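Putative phosphosugar isomerases (Salmonella typhimurium LT2, PDB 3FKJ) probably binds a phosphorylated sugar or related carbohydrate derivative and acts as an isomerase. Local coordinates at residues A[246-260]-A[276-289]. Numbering follows the deposited sequence.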
loop_
_atom_site.group_PDB
_atom_site.type_symbol
_atom_site.label_atom_id
_atom_site.label_comp_id
_atom_site.label_asym_id
_atom_site.label_seq_id
_atom_site.Cartn_x
_atom_site.Cartn_y
_atom_site.Cartn_z
ATOM N N HIS A 246 9.183 -0.064 -1.060
ATOM C CA HIS A 246 9.471 0.216 0.326
ATOM C C HIS A 246 10.915 -0.264 0.621
ATOM O O HIS A 246 11.332 -1.382 0.198
ATOM C CB HIS A 246 8.424 -0.436 1.225
ATOM C CG HIS A 246 8.510 -0.016 2.655
ATOM N ND1 HIS A 246 9.544 -0.405 3.479
ATOM C CD2 HIS A 246 7.697 0.762 3.407
ATOM C CE1 HIS A 246 9.370 0.126 4.675
ATOM N NE2 HIS A 246 8.265 0.847 4.655
ATOM N N SER A 247 11.685 0.593 1.303
ATOM C CA SER A 247 13.080 0.303 1.606
ATOM C C SER A 247 13.269 -1.085 2.240
ATOM O O SER A 247 14.265 -1.785 1.941
ATOM C CB SER A 247 13.630 1.341 2.550
ATOM O OG SER A 247 13.654 2.618 1.997
ATOM N N GLY A 248 12.322 -1.466 3.111
ATOM C CA GLY A 248 12.318 -2.729 3.815
ATOM C C GLY A 248 12.064 -3.875 2.844
ATOM O O GLY A 248 12.771 -4.892 2.872
ATOM N N GLU A 249 11.087 -3.657 1.957
ATOM C CA GLU A 249 10.709 -4.610 0.883
ATOM C C GLU A 249 11.759 -4.848 -0.211
ATOM O O GLU A 249 11.808 -5.922 -0.816
ATOM C CB GLU A 249 9.397 -4.137 0.240
ATOM C CG GLU A 249 8.161 -4.353 1.135
ATOM C CD GLU A 249 7.768 -5.844 1.217
ATOM O OE1 GLU A 249 7.281 -6.358 0.184
ATOM O OE2 GLU A 249 7.919 -6.487 2.298
ATOM N N TYR A 250 12.599 -3.847 -0.467
ATOM C CA TYR A 250 13.650 -3.931 -1.481
ATOM C C TYR A 250 14.439 -5.251 -1.476
ATOM O O TYR A 250 14.698 -5.860 -2.528
ATOM C CB TYR A 250 14.617 -2.789 -1.231
ATOM C CG TYR A 250 15.787 -2.662 -2.218
ATOM C CD1 TYR A 250 15.565 -2.394 -3.566
ATOM C CD2 TYR A 250 17.085 -2.753 -1.777
ATOM C CE1 TYR A 250 16.618 -2.239 -4.449
ATOM C CE2 TYR A 250 18.174 -2.602 -2.656
ATOM C CZ TYR A 250 17.934 -2.346 -3.992
ATOM O OH TYR A 250 18.976 -2.178 -4.878
ATOM N N PHE A 251 14.847 -5.677 -0.284
ATOM C CA PHE A 251 15.734 -6.841 -0.141
ATOM C C PHE A 251 15.005 -8.191 -0.197
ATOM O O PHE A 251 15.618 -9.214 0.036
ATOM C CB PHE A 251 16.522 -6.729 1.161
ATOM C CG PHE A 251 17.516 -5.609 1.153
ATOM C CD1 PHE A 251 18.638 -5.697 0.379
ATOM C CD2 PHE A 251 17.282 -4.441 1.866
ATOM C CE1 PHE A 251 19.538 -4.656 0.343
ATOM C CE2 PHE A 251 18.189 -3.399 1.834
ATOM C CZ PHE A 251 19.299 -3.500 1.070
ATOM N N HIS A 252 13.711 -8.179 -0.542
ATOM C CA HIS A 252 12.884 -9.412 -0.599
ATOM C C HIS A 252 12.230 -9.636 -1.973
ATOM O O HIS A 252 11.193 -10.278 -2.101
ATOM C CB HIS A 252 11.903 -9.375 0.569
ATOM C CG HIS A 252 12.616 -9.343 1.876
ATOM N ND1 HIS A 252 13.292 -10.449 2.372
ATOM C CD2 HIS A 252 12.877 -8.322 2.725
ATOM C CE1 HIS A 252 13.893 -10.114 3.499
ATOM N NE2 HIS A 252 13.657 -8.831 3.738
ATOM N N GLY A 253 12.907 -9.150 -3.007
ATOM C CA GLY A 253 12.568 -9.457 -4.374
ATOM C C GLY A 253 13.093 -8.384 -5.305
ATOM O O GLY A 253 13.942 -8.647 -6.157
ATOM N N PRO A 254 12.586 -7.161 -5.149
ATOM C CA PRO A 254 12.938 -6.059 -6.025
ATOM C C PRO A 254 14.410 -5.834 -6.313
ATOM O O PRO A 254 14.769 -5.568 -7.454
ATOM C CB PRO A 254 12.330 -4.862 -5.300
ATOM C CG PRO A 254 11.126 -5.445 -4.640
ATOM C CD PRO A 254 11.593 -6.751 -4.135
ATOM N N PHE A 255 15.256 -5.917 -5.297
ATOM C CA PHE A 255 16.683 -5.600 -5.447
ATOM C C PHE A 255 17.407 -6.440 -6.514
ATOM O O PHE A 255 18.445 -6.022 -7.012
ATOM C CB PHE A 255 17.419 -5.637 -4.085
ATOM C CG PHE A 255 17.716 -7.042 -3.543
ATOM C CD1 PHE A 255 16.805 -8.094 -3.665
ATOM C CD2 PHE A 255 18.894 -7.270 -2.849
ATOM C CE1 PHE A 255 17.088 -9.342 -3.160
ATOM C CE2 PHE A 255 19.181 -8.521 -2.325
ATOM C CZ PHE A 255 18.275 -9.564 -2.492
ATOM N N GLU A 256 16.834 -7.589 -6.883
ATOM C CA GLU A 256 17.382 -8.425 -7.942
ATOM C C GLU A 256 17.446 -7.698 -9.277
ATOM O O GLU A 256 18.205 -8.110 -10.170
ATOM C CB GLU A 256 16.567 -9.726 -8.081
ATOM C CG GLU A 256 16.906 -10.782 -7.053
ATOM C CD GLU A 256 18.257 -11.402 -7.308
ATOM O OE1 GLU A 256 18.580 -11.649 -8.500
ATOM O OE2 GLU A 256 18.983 -11.666 -6.330
ATOM N N ILE A 257 16.664 -6.623 -9.421
ATOM C CA ILE A 257 16.702 -5.805 -10.642
ATOM C C ILE A 257 17.981 -4.945 -10.764
ATOM O O ILE A 257 18.363 -4.514 -11.855
ATOM C CB ILE A 257 15.446 -4.874 -10.722
ATOM C CG1 ILE A 257 15.112 -4.498 -12.191
ATOM C CG2 ILE A 257 15.638 -3.624 -9.804
ATOM C CD1 ILE A 257 14.858 -5.728 -13.173
ATOM N N THR A 258 18.617 -4.669 -9.629
ATOM C CA THR A 258 19.734 -3.747 -9.540
ATOM C C THR A 258 20.945 -4.222 -10.300
ATOM O O THR A 258 21.451 -5.333 -10.101
ATOM C CB THR A 258 20.183 -3.578 -8.071
ATOM O OG1 THR A 258 19.025 -3.348 -7.231
ATOM C CG2 THR A 258 21.194 -2.437 -7.932
ATOM N N GLU A 259 21.448 -3.344 -11.150
ATOM C CA GLU A 259 22.733 -3.559 -11.826
ATOM C C GLU A 259 23.338 -2.175 -12.003
ATOM O O GLU A 259 22.681 -1.183 -11.669
ATOM C CB GLU A 259 22.525 -4.299 -13.150
ATOM C CG GLU A 259 21.665 -3.570 -14.189
ATOM C CD GLU A 259 21.471 -4.413 -15.437
ATOM O OE1 GLU A 259 20.683 -5.380 -15.362
ATOM O OE2 GLU A 259 22.113 -4.120 -16.485
ATOM N N PRO A 260 24.600 -2.090 -12.465
ATOM C CA PRO A 260 25.185 -0.770 -12.647
ATOM C C PRO A 260 24.264 0.181 -13.402
ATOM O O PRO A 260 23.840 -0.119 -14.507
ATOM C CB PRO A 260 26.476 -1.062 -13.424
ATOM C CG PRO A 260 26.857 -2.437 -12.999
ATOM C CD PRO A 260 25.556 -3.166 -12.785
ATOM N N LEU A 276 16.473 1.296 7.832
ATOM C CA LEU A 276 15.954 0.628 6.643
ATOM C C LEU A 276 16.528 1.263 5.395
ATOM O O LEU A 276 17.011 0.554 4.490
ATOM C CB LEU A 276 14.425 0.643 6.595
ATOM C CG LEU A 276 13.720 -0.421 7.411
ATOM C CD1 LEU A 276 13.905 -0.166 8.903
ATOM C CD2 LEU A 276 12.218 -0.468 7.029
ATOM N N ASP A 277 16.532 2.598 5.398
ATOM C CA ASP A 277 17.018 3.405 4.285
ATOM C C ASP A 277 18.542 3.268 4.114
ATOM O O ASP A 277 19.044 3.112 2.992
ATOM C CB ASP A 277 16.600 4.890 4.477
ATOM C CG ASP A 277 15.086 5.092 4.514
ATOM O OD1 ASP A 277 14.318 4.152 4.157
ATOM O OD2 ASP A 277 14.687 6.203 4.901
ATOM N N ASP A 278 19.281 3.313 5.224
ATOM C CA ASP A 278 20.747 3.170 5.192
ATOM C C ASP A 278 21.183 1.800 4.675
ATOM O O ASP A 278 22.204 1.676 3.977
ATOM C CB ASP A 278 21.351 3.407 6.579
ATOM C CG ASP A 278 21.485 4.888 6.927
ATOM O OD1 ASP A 278 21.659 5.710 6.013
ATOM O OD2 ASP A 278 21.448 5.225 8.132
ATOM N N ARG A 279 20.415 0.776 5.028
ATOM C CA ARG A 279 20.649 -0.572 4.497
ATOM C C ARG A 279 20.565 -0.630 2.952
ATOM O O ARG A 279 21.402 -1.269 2.286
ATOM C CB ARG A 279 19.672 -1.566 5.130
ATOM C CG ARG A 279 20.039 -2.993 4.878
ATOM C CD ARG A 279 18.907 -3.887 5.186
ATOM N NE ARG A 279 19.245 -5.270 4.905
ATOM C CZ ARG A 279 18.401 -6.291 5.035
ATOM N NH1 ARG A 279 17.181 -6.114 5.481
ATOM N NH2 ARG A 279 18.800 -7.517 4.753
ATOM N N ALA A 280 19.558 0.055 2.412
ATOM C CA ALA A 280 19.352 0.153 0.975
ATOM C C ALA A 280 20.477 0.945 0.297
ATOM O O ALA A 280 20.944 0.561 -0.768
ATOM C CB ALA A 280 17.982 0.783 0.663
ATOM N N ILE A 281 20.898 2.043 0.917
ATOM C CA ILE A 281 21.926 2.916 0.373
ATOM C C ILE A 281 23.236 2.143 0.205
ATOM O O ILE A 281 23.818 2.159 -0.858
ATOM C CB ILE A 281 22.158 4.157 1.276
ATOM C CG1 ILE A 281 20.911 5.046 1.307
ATOM C CG2 ILE A 281 23.359 4.994 0.812
ATOM C CD1 ILE A 281 20.931 6.013 2.508
ATOM N N ARG A 282 23.666 1.443 1.248
ATOM C CA ARG A 282 24.876 0.648 1.199
ATOM C C ARG A 282 24.853 -0.344 0.053
ATOM O O ARG A 282 25.843 -0.485 -0.665
ATOM C CB ARG A 282 25.102 -0.093 2.519
ATOM C CG ARG A 282 25.333 0.840 3.706
ATOM C CD ARG A 282 25.859 0.092 4.928
ATOM N NE ARG A 282 24.921 -0.940 5.399
ATOM C CZ ARG A 282 23.978 -0.767 6.328
ATOM N NH1 ARG A 282 23.817 0.407 6.934
ATOM N NH2 ARG A 282 23.193 -1.787 6.665
ATOM N N PHE A 283 23.726 -1.028 -0.114
ATOM C CA PHE A 283 23.595 -2.029 -1.158
ATOM C C PHE A 283 23.566 -1.390 -2.562
ATOM O O PHE A 283 24.301 -1.826 -3.461
ATOM C CB PHE A 283 22.329 -2.873 -0.957
ATOM C CG PHE A 283 22.162 -3.941 -2.007
ATOM C CD1 PHE A 283 22.615 -5.235 -1.775
ATOM C CD2 PHE A 283 21.597 -3.647 -3.241
ATOM C CE1 PHE A 283 22.486 -6.210 -2.743
ATOM C CE2 PHE A 283 21.476 -4.628 -4.209
ATOM C CZ PHE A 283 21.882 -5.900 -3.952
ATOM N N ILE A 284 22.705 -0.393 -2.757
ATOM C CA ILE A 284 22.621 0.317 -4.053
ATOM C C ILE A 284 24.003 0.874 -4.481
ATOM O O ILE A 284 24.352 0.839 -5.656
ATOM C CB ILE A 284 21.596 1.472 -4.033
ATOM C CG1 ILE A 284 20.168 0.981 -3.689
ATOM C CG2 ILE A 284 21.567 2.186 -5.378
ATOM C CD1 ILE A 284 19.270 2.096 -3.242
ATOM N N GLU A 285 24.776 1.381 -3.528
ATOM C CA GLU A 285 26.119 1.895 -3.823
ATOM C C GLU A 285 27.131 0.779 -4.064
ATOM O O GLU A 285 28.002 0.913 -4.921
ATOM C CB GLU A 285 26.588 2.835 -2.713
ATOM C CG GLU A 285 25.732 4.096 -2.661
ATOM C CD GLU A 285 26.190 5.137 -1.643
ATOM O OE1 GLU A 285 27.050 4.823 -0.771
ATOM O OE2 GLU A 285 25.663 6.279 -1.722
ATOM N N ARG A 286 27.011 -0.323 -3.325
ATOM C CA ARG A 286 27.885 -1.483 -3.524
ATOM C C ARG A 286 27.689 -2.046 -4.928
ATOM O O ARG A 286 28.613 -2.612 -5.501
ATOM C CB ARG A 286 27.622 -2.581 -2.468
ATOM C CG ARG A 286 28.607 -3.769 -2.500
ATOM C CD ARG A 286 28.316 -4.892 -1.455
ATOM N NE ARG A 286 28.007 -4.387 -0.106
ATOM C CZ ARG A 286 26.898 -4.654 0.604
ATOM N NH1 ARG A 286 25.938 -5.462 0.145
ATOM N NH2 ARG A 286 26.745 -4.113 1.812
ATOM N N TYR A 287 26.490 -1.894 -5.494
ATOM C CA TYR A 287 26.233 -2.461 -6.815
ATOM C C TYR A 287 26.098 -1.406 -7.906
ATOM O O TYR A 287 25.638 -1.676 -9.011
ATOM C CB TYR A 287 25.111 -3.496 -6.728
ATOM C CG TYR A 287 25.595 -4.663 -5.902
ATOM C CD1 TYR A 287 26.480 -5.602 -6.446
ATOM C CD2 TYR A 287 25.261 -4.781 -4.558
ATOM C CE1 TYR A 287 26.987 -6.666 -5.676
ATOM C CE2 TYR A 287 25.763 -5.834 -3.781
ATOM C CZ TYR A 287 26.612 -6.777 -4.345
ATOM O OH TYR A 287 27.107 -7.824 -3.594
ATOM N N GLN A 288 26.599 -0.215 -7.583
ATOM C CA GLN A 288 26.710 0.893 -8.515
ATOM C C GLN A 288 25.385 1.230 -9.180
ATOM O O GLN A 288 25.346 1.515 -10.376
ATOM C CB GLN A 288 27.759 0.602 -9.601
ATOM C CG GLN A 288 29.152 0.367 -9.114
ATOM C CD GLN A 288 29.854 -0.677 -9.956
ATOM O OE1 GLN A 288 29.935 -0.575 -11.190
ATOM N NE2 GLN A 288 30.352 -1.703 -9.294
ATOM N N GLY A 289 24.299 1.208 -8.411
ATOM C CA GLY A 289 23.077 1.780 -8.879
ATOM C C GLY A 289 23.235 3.276 -9.044
ATOM O O GLY A 289 24.105 3.890 -8.428
HETATM O O HOH W 1 16.170 -1.802 4.094
#
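Phe251 meets Arg279 of helix 274-286 with one face and Phe283 of the same helix with an edge, and this is the closely packed part of the contact. The guanidinium of Arg279 lies almost flat over the Phe251 ring, the two planes 21° apart, in an off-centre cation-pi stack with CZ 4.3 Å from the ring centroid. An anti first torsion (chi1 -167°) and a chain extended from CG to NE carry CG and CD of Arg279 past CE2 of Phe251, CD coming 3.5 Å from it, and put the guanidinium over the ring. Tyr250 CD2 sits over the opposite face. Phe251 then turns an edge toward the face of Phe283 in an offset edge-to-face pair, planes at 86°, its CE1 3.6 Å from Phe283 CG. Tyr250 and Phe255 reach the same Phe283 ring obliquely and complete an aromatic cluster. Within it the Tyr250 hydroxyl is held by a 2.6 Å bond from OH to Thr258 OG1, which in turn donates to Phe255 O, a carbonyl that also accepts from Thr258 N. At the 246-248 end the contact turns polar: Ser247 OG donates to Asp277 OD1 (2.7 Å), on the anti side of the carboxylate and tilted from its plane, and Ser219 is a second partner of that oxygen.

The other end is looser. Exposed Pro260 meets Gln288 mainly through a CA-H...O contact, Pro260 CA to Gln288 O at 3.2 Å, where a Schellman motif with Gln288 at positive phi finishes the helix. Outside the pair, the second subunit supplies Glu104 and the C-terminal carboxylate of Tyr347 to the Arg279 guanidinium. The aromatic cluster, with the polar bond at one end, joins the loop after strand 241-246 to the helix between strands 263-268 and 290-295, in a parallel alpha/beta domain consistent with the SIS fold.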